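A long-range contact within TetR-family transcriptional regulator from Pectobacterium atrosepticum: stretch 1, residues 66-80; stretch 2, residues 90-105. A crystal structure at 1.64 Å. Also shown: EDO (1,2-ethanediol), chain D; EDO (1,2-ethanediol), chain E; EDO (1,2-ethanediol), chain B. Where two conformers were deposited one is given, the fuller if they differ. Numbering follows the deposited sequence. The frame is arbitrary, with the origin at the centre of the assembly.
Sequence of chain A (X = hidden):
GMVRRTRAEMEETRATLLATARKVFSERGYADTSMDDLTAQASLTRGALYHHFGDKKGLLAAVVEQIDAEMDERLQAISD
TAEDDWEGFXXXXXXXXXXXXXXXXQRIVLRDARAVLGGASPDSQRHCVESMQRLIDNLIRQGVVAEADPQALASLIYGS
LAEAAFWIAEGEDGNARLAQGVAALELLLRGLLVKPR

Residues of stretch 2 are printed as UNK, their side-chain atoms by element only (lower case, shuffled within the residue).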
# COMPACT_ATOMS: atom_id res chain seq x y z
N GLN A 66 -5.15 -17.45 -3.98
CA GLN A 66 -5.32 -18.59 -3.08
C GLN A 66 -4.68 -18.32 -1.74
O GLN A 66 -5.27 -18.58 -0.70
CB GLN A 66 -4.66 -19.83 -3.62
CG GLN A 66 -5.47 -20.68 -4.52
CD GLN A 66 -4.86 -22.06 -4.63
OE1 GLN A 66 -3.65 -22.24 -4.46
NE2 GLN A 66 -5.69 -23.06 -4.87
N ILE A 67 -3.46 -17.83 -1.77
CA ILE A 67 -2.76 -17.47 -0.55
C ILE A 67 -3.56 -16.44 0.25
O ILE A 67 -3.71 -16.60 1.47
CB ILE A 67 -1.35 -16.95 -0.83
CG1 ILE A 67 -0.49 -18.05 -1.43
CG2 ILE A 67 -0.70 -16.48 0.46
CD1 ILE A 67 0.94 -17.59 -1.91
N ASP A 68 -4.09 -15.43 -0.40
CA ASP A 68 -4.89 -14.38 0.26
C ASP A 68 -6.08 -14.99 1.00
O ASP A 68 -6.37 -14.63 2.15
CB ASP A 68 -5.42 -13.40 -0.78
CG ASP A 68 -4.38 -12.39 -1.26
OD1 ASP A 68 -3.26 -12.33 -0.72
OD2 ASP A 68 -4.71 -11.65 -2.21
N ALA A 69 -6.78 -15.90 0.32
CA ALA A 69 -7.93 -16.57 0.92
C ALA A 69 -7.57 -17.35 2.16
O ALA A 69 -8.29 -17.31 3.16
CB ALA A 69 -8.66 -17.46 -0.11
N GLU A 70 -6.44 -18.04 2.10
CA GLU A 70 -5.91 -18.78 3.24
C GLU A 70 -5.56 -17.85 4.39
O GLU A 70 -5.87 -18.15 5.54
CB GLU A 70 -4.71 -19.60 2.82
CG GLU A 70 -5.17 -20.75 1.88
CD GLU A 70 -4.03 -21.55 1.28
OE1 GLU A 70 -2.89 -21.43 1.75
OE2 GLU A 70 -4.27 -22.27 0.28
N MSE A 71 -4.91 -16.74 4.07
CA MSE A 71 -4.56 -15.75 5.10
C MSE A 71 -5.82 -15.21 5.77
O MSE A 71 -5.88 -15.12 7.01
CB MSE A 71 -3.73 -14.62 4.48
CG MSE A 71 -2.37 -15.08 4.10
SE MSE A 71 -1.33 -13.62 3.28
CE MSE A 71 -1.40 -12.37 4.80
N ASP A 72 -6.81 -14.86 4.96
CA ASP A 72 -8.04 -14.26 5.49
C ASP A 72 -8.67 -15.24 6.48
O ASP A 72 -9.10 -14.83 7.57
CB ASP A 72 -9.01 -13.87 4.37
CG ASP A 72 -10.19 -13.01 4.88
OD1 ASP A 72 -11.10 -13.56 5.52
OD2 ASP A 72 -10.21 -11.78 4.63
N GLU A 73 -8.69 -16.52 6.13
CA GLU A 73 -9.29 -17.56 6.98
C GLU A 73 -8.56 -17.66 8.31
O GLU A 73 -9.18 -17.73 9.38
CB GLU A 73 -9.23 -18.91 6.27
CG GLU A 73 -9.85 -20.04 7.04
CD GLU A 73 -10.04 -21.29 6.18
OE1 GLU A 73 -10.28 -21.14 4.96
OE2 GLU A 73 -9.97 -22.40 6.74
N ARG A 74 -7.23 -17.64 8.25
CA ARG A 74 -6.40 -17.78 9.45
C ARG A 74 -6.60 -16.59 10.42
O ARG A 74 -6.72 -16.72 11.65
CB ARG A 74 -4.93 -17.90 9.05
CG ARG A 74 -4.58 -19.24 8.45
CD ARG A 74 -3.12 -19.22 7.94
NE ARG A 74 -2.17 -18.95 9.00
CZ ARG A 74 -0.86 -18.74 8.81
NH1 ARG A 74 -0.35 -18.74 7.61
NH2 ARG A 74 -0.10 -18.47 9.85
N LEU A 75 -6.66 -15.40 9.84
CA LEU A 75 -6.78 -14.19 10.59
C LEU A 75 -8.18 -14.05 11.21
O LEU A 75 -8.30 -13.66 12.38
CB LEU A 75 -6.45 -12.99 9.72
CG LEU A 75 -4.98 -12.92 9.32
CD1 LEU A 75 -4.89 -12.00 8.11
CD2 LEU A 75 -4.07 -12.49 10.48
N GLN A 76 -9.22 -14.36 10.43
CA GLN A 76 -10.59 -14.33 10.95
C GLN A 76 -10.71 -15.30 12.11
O GLN A 76 -11.38 -14.99 13.12
CB GLN A 76 -11.56 -14.68 9.85
CG GLN A 76 -13.04 -14.68 10.29
CD GLN A 76 -13.54 -13.29 10.61
OE1 GLN A 76 -13.37 -12.34 9.82
NE2 GLN A 76 -14.20 -13.16 11.76
N ALA A 77 -10.07 -16.47 12.01
CA ALA A 77 -10.13 -17.45 13.10
C ALA A 77 -9.51 -16.99 14.41
O ALA A 77 -9.96 -17.38 15.49
CB ALA A 77 -9.50 -18.74 12.68
N ILE A 78 -8.46 -16.18 14.35
CA ILE A 78 -7.87 -15.65 15.56
C ILE A 78 -8.89 -14.80 16.29
O ILE A 78 -9.06 -14.93 17.52
CB ILE A 78 -6.59 -14.83 15.23
CG1 ILE A 78 -5.47 -15.74 14.75
CG2 ILE A 78 -6.18 -13.98 16.46
CD1 ILE A 78 -4.24 -14.99 14.16
N SER A 79 -9.58 -13.89 15.59
CA SER A 79 -10.49 -13.01 16.36
C SER A 79 -11.79 -13.73 16.70
O SER A 79 -12.43 -13.44 17.73
CB SER A 79 -10.72 -11.67 15.65
OG SER A 79 -10.96 -11.84 14.28
N ASP A 80 -12.15 -14.72 15.91
CA ASP A 80 -13.36 -15.51 16.18
C ASP A 80 -13.21 -16.34 17.46
O ASP A 80 -14.17 -16.51 18.21
CB ASP A 80 -13.68 -16.45 15.04
CG ASP A 80 -14.38 -15.77 13.88
OD1 ASP A 80 -14.81 -14.60 14.01
OD2 ASP A 80 -14.55 -16.46 12.87
N UNK A 90 -5.62 -7.50 18.86
CA UNK A 90 -4.14 -7.31 18.92
C UNK A 90 -3.45 -8.53 18.33
O UNK A 90 -2.50 -8.41 17.57
n UNK A 90 -2.39 -6.41 24.83
c UNK A 90 -3.65 -7.10 20.35
c UNK A 90 -4.08 -5.75 20.92
n UNK A 90 -2.21 -5.90 22.59
n UNK A 90 -0.38 -6.61 23.76
c UNK A 90 -3.61 -5.55 22.39
c UNK A 90 -1.67 -6.30 23.73
N UNK A 91 -3.92 -9.72 18.70
CA UNK A 91 -3.31 -10.95 18.23
C UNK A 91 -3.43 -11.11 16.72
O UNK A 91 -2.49 -11.53 16.09
s UNK A 91 -3.19 -13.66 18.55
c UNK A 91 -3.95 -12.13 18.93
N UNK A 92 -4.59 -10.74 16.18
CA UNK A 92 -4.82 -10.80 14.74
C UNK A 92 -3.88 -9.83 14.00
O UNK A 92 -3.25 -10.18 12.97
n UNK A 92 -10.66 -10.42 11.67
n UNK A 92 -8.43 -9.83 11.51
n UNK A 92 -9.85 -9.32 9.80
c UNK A 92 -6.26 -10.45 14.45
c UNK A 92 -9.65 -9.86 11.01
c UNK A 92 -6.59 -10.40 13.01
c UNK A 92 -8.08 -10.37 12.82
N UNK A 93 -3.80 -8.60 14.52
CA UNK A 93 -2.90 -7.62 13.93
C UNK A 93 -1.43 -8.09 13.98
O UNK A 93 -0.70 -8.01 12.97
c UNK A 93 -3.05 -6.25 14.57
s UNK A 93 -4.63 -5.44 14.29
N UNK A 94 -1.00 -8.60 15.13
CA UNK A 94 0.38 -9.11 15.24
C UNK A 94 0.62 -10.29 14.29
O UNK A 94 1.68 -10.42 13.70
c UNK A 94 -0.30 -9.75 20.55
c UNK A 94 0.80 -8.39 17.62
c UNK A 94 1.40 -8.86 18.96
n UNK A 94 -0.93 -10.81 21.03
n UNK A 94 -0.59 -8.55 21.02
n UNK A 94 0.62 -9.93 19.60
c UNK A 94 0.66 -9.54 16.65
N UNK A 95 -0.39 -11.16 14.17
CA UNK A 95 -0.28 -12.34 13.32
C UNK A 95 -0.05 -11.98 11.84
O UNK A 95 0.73 -12.63 11.13
c UNK A 95 -1.51 -13.22 13.49
N UNK A 96 -0.67 -10.89 11.39
CA UNK A 96 -0.45 -10.38 10.06
C UNK A 96 1.03 -10.05 9.82
O UNK A 96 1.61 -10.37 8.75
c UNK A 96 -0.27 -7.90 7.92
c UNK A 96 -1.20 -7.92 5.71
c UNK A 96 -2.25 -8.73 6.15
c UNK A 96 -2.29 -9.13 7.48
c UNK A 96 -1.31 -8.73 8.39
c UNK A 96 -1.33 -9.16 9.80
c UNK A 96 -0.24 -7.52 6.57
o UNK A 96 -1.09 -7.46 4.41
N UNK A 97 1.65 -9.40 10.79
CA UNK A 97 3.07 -9.11 10.71
C UNK A 97 3.93 -10.38 10.81
O UNK A 97 4.92 -10.52 10.09
c UNK A 97 3.52 -5.84 12.79
c UNK A 97 3.49 -8.15 11.81
c UNK A 97 2.82 -6.15 10.39
c UNK A 97 2.82 -6.77 11.80
N UNK A 98 3.55 -11.28 11.72
CA UNK A 98 4.26 -12.57 11.90
C UNK A 98 4.25 -13.39 10.60
O UNK A 98 5.24 -14.07 10.28
c UNK A 98 3.91 -12.77 14.37
o UNK A 98 2.06 -14.04 15.27
c UNK A 98 3.06 -13.31 15.51
c UNK A 98 3.63 -13.37 13.03
o UNK A 98 3.42 -12.99 16.66
N UNK A 99 3.18 -13.28 9.81
CA UNK A 99 3.11 -13.94 8.51
C UNK A 99 4.17 -13.48 7.53
O UNK A 99 4.53 -14.23 6.62
se UNK A 99 -1.06 -14.06 7.85
c UNK A 99 0.77 -14.59 8.46
c UNK A 99 -1.91 -15.47 8.75
c UNK A 99 1.75 -13.72 7.92
N UNK A 100 4.72 -12.27 7.72
CA UNK A 100 5.75 -11.74 6.82
C UNK A 100 7.06 -12.53 6.90
O UNK A 100 7.94 -12.32 6.06
c UNK A 100 6.02 -10.28 7.11
N UNK A 101 7.21 -13.37 7.91
CA UNK A 101 8.41 -14.22 8.01
C UNK A 101 8.15 -15.65 7.55
O UNK A 101 9.08 -16.47 7.53
c UNK A 101 8.94 -14.23 9.43
c UNK A 101 9.41 -12.86 9.98
c UNK A 101 10.34 -12.14 9.01
c UNK A 101 10.06 -13.03 11.38
N UNK A 102 6.92 -15.99 7.20
CA UNK A 102 6.65 -17.33 6.68
C UNK A 102 7.16 -17.37 5.24
O UNK A 102 6.86 -16.49 4.44
o UNK A 102 2.62 -17.94 9.42
o UNK A 102 2.53 -18.35 7.23
c UNK A 102 3.15 -17.99 8.27
c UNK A 102 5.14 -17.64 6.74
c UNK A 102 4.61 -17.62 8.16
N UNK A 103 7.96 -18.39 4.90
CA UNK A 103 8.60 -18.32 3.57
C UNK A 103 7.69 -18.07 2.36
O UNK A 103 8.06 -17.30 1.47
c UNK A 103 8.45 -19.53 5.68
c UNK A 103 9.34 -19.67 3.47
c UNK A 103 9.59 -20.03 4.83
N UNK A 104 6.51 -18.70 2.29
CA UNK A 104 5.68 -18.47 1.13
C UNK A 104 5.15 -17.04 1.02
O UNK A 104 5.15 -16.44 -0.04
o UNK A 104 1.99 -20.68 0.57
c UNK A 104 2.72 -20.38 -0.39
c UNK A 104 3.70 -19.26 -0.17
c UNK A 104 4.49 -19.44 1.09
o UNK A 104 2.66 -20.90 -1.53
N UNK A 105 4.64 -16.53 2.13
CA UNK A 105 4.11 -15.18 2.18
C UNK A 105 5.22 -14.18 1.96
O UNK A 105 5.09 -13.24 1.17
c UNK A 105 1.35 -15.94 4.85
c UNK A 105 2.11 -15.91 3.52
c UNK A 105 2.93 -13.51 3.73
c UNK A 105 3.34 -14.98 3.52
C1 EDO D . -1.14 -19.08 3.50
O1 EDO D . -1.59 -19.33 4.84
C2 EDO D . 0.01 -20.06 3.24
O2 EDO D . 1.20 -19.38 2.86
C1 EDO E . 0.09 -16.70 12.03
O1 EDO E . -1.07 -17.06 12.79
C2 EDO E . 0.99 -15.71 12.74
O2 EDO E . 1.99 -16.42 13.49
C1 EDO B . -5.28 -8.17 9.53
O1 EDO B . -6.56 -8.85 9.58
C2 EDO B . -5.21 -7.36 8.23
O2 EDO B . -6.12 -6.23 8.28
O HOH W 1 -13.48 -9.85 10.75

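Position 90 carries three carbons, a nitrogen, then a carbon with two more nitrogens, and points away from stretch 1: Arg90. Position 91 has one carbon and one sulfur, the sulfur 3.7 Å from Ile78 CG2. It is Cys91.

Position 92 repeats the guanidinium pattern, but its chain is extended and lies among Leu75, Gln76, Ile78 and Ser79 as a knob in a hole. This is Arg92, with chi1 to chi3 all t. Its NH1 donates to Ser79 OG at 3.0 Å, and water 1 joins that same NH1 (3.0 Å) to Gln76 OE1 (2.7 Å), while NE donates to an ethanediol. One guanidinium face lies over the Leu75 backbone.

Position 93, a carbon and a sulfur facing away, is Cys93. Position 94, another chain ending in a guanidinium, stays clear of stretch 1: Arg94. Position 95 has a single carbon, 3.3 Å from Ile78 CD1 and 4.0 Å from Leu75 CD2, so it is Ala95. Position 96 has one carbon, then a six-carbon ring bearing an oxygen: Tyr96. Leu75 CD1 meets the ring edge, 3.9 Å from Tyr96 CD2.

Position 97, four carbons forked at the second, is out of reach: Leu97. Position 98, three carbons ending in two oxygens, also makes no contact: Glu98. Position 99 is unbranched, two carbons, selenium and a carbon, hence selenomethionine, Met99. Its SE lies 3.5 Å from Met71 CE, and its CE covers one face of the Arg74 guanidinium, 3.4 Å from Arg74 CZ.

Position 100, one carbon facing away, is Ala100; position 101, four carbons forked at the second, is Leu101, out of reach. Position 102 has three carbons and a terminal oxygen pair that faces a guanidinium: Glu102, at the N-cap position. Arg74 NH1 donates to Glu102 OE1 at 2.9 Å in a nearly straight hydrogen bond, part of a salt bridge.

Position 103, three carbons closing onto the backbone nitrogen, is Pro103. Position 104, three carbons and two oxygens, is Glu104, whose CD sits 3.6 Å from Ile67 CD1. Position 105, four carbons forked at the first, is Ile105; its CD1 lies 3.9 Å from Met71 SE.

The rules are legible. Two helices run nearly antiparallel, at 154° with axes 8.6 Å apart. Ile67, Met71, Leu75 and Ile78 form an apolar stripe, and small Ala95 lets Ile78 come close. Each stretch also sends an arginine across: Arg92 finds a hydroxyl and a water, Arg74 a carboxylate, and both lay a guanidinium face against carbon.

Stretch 2 (90-105) RCRCRAYLEMALEPEI
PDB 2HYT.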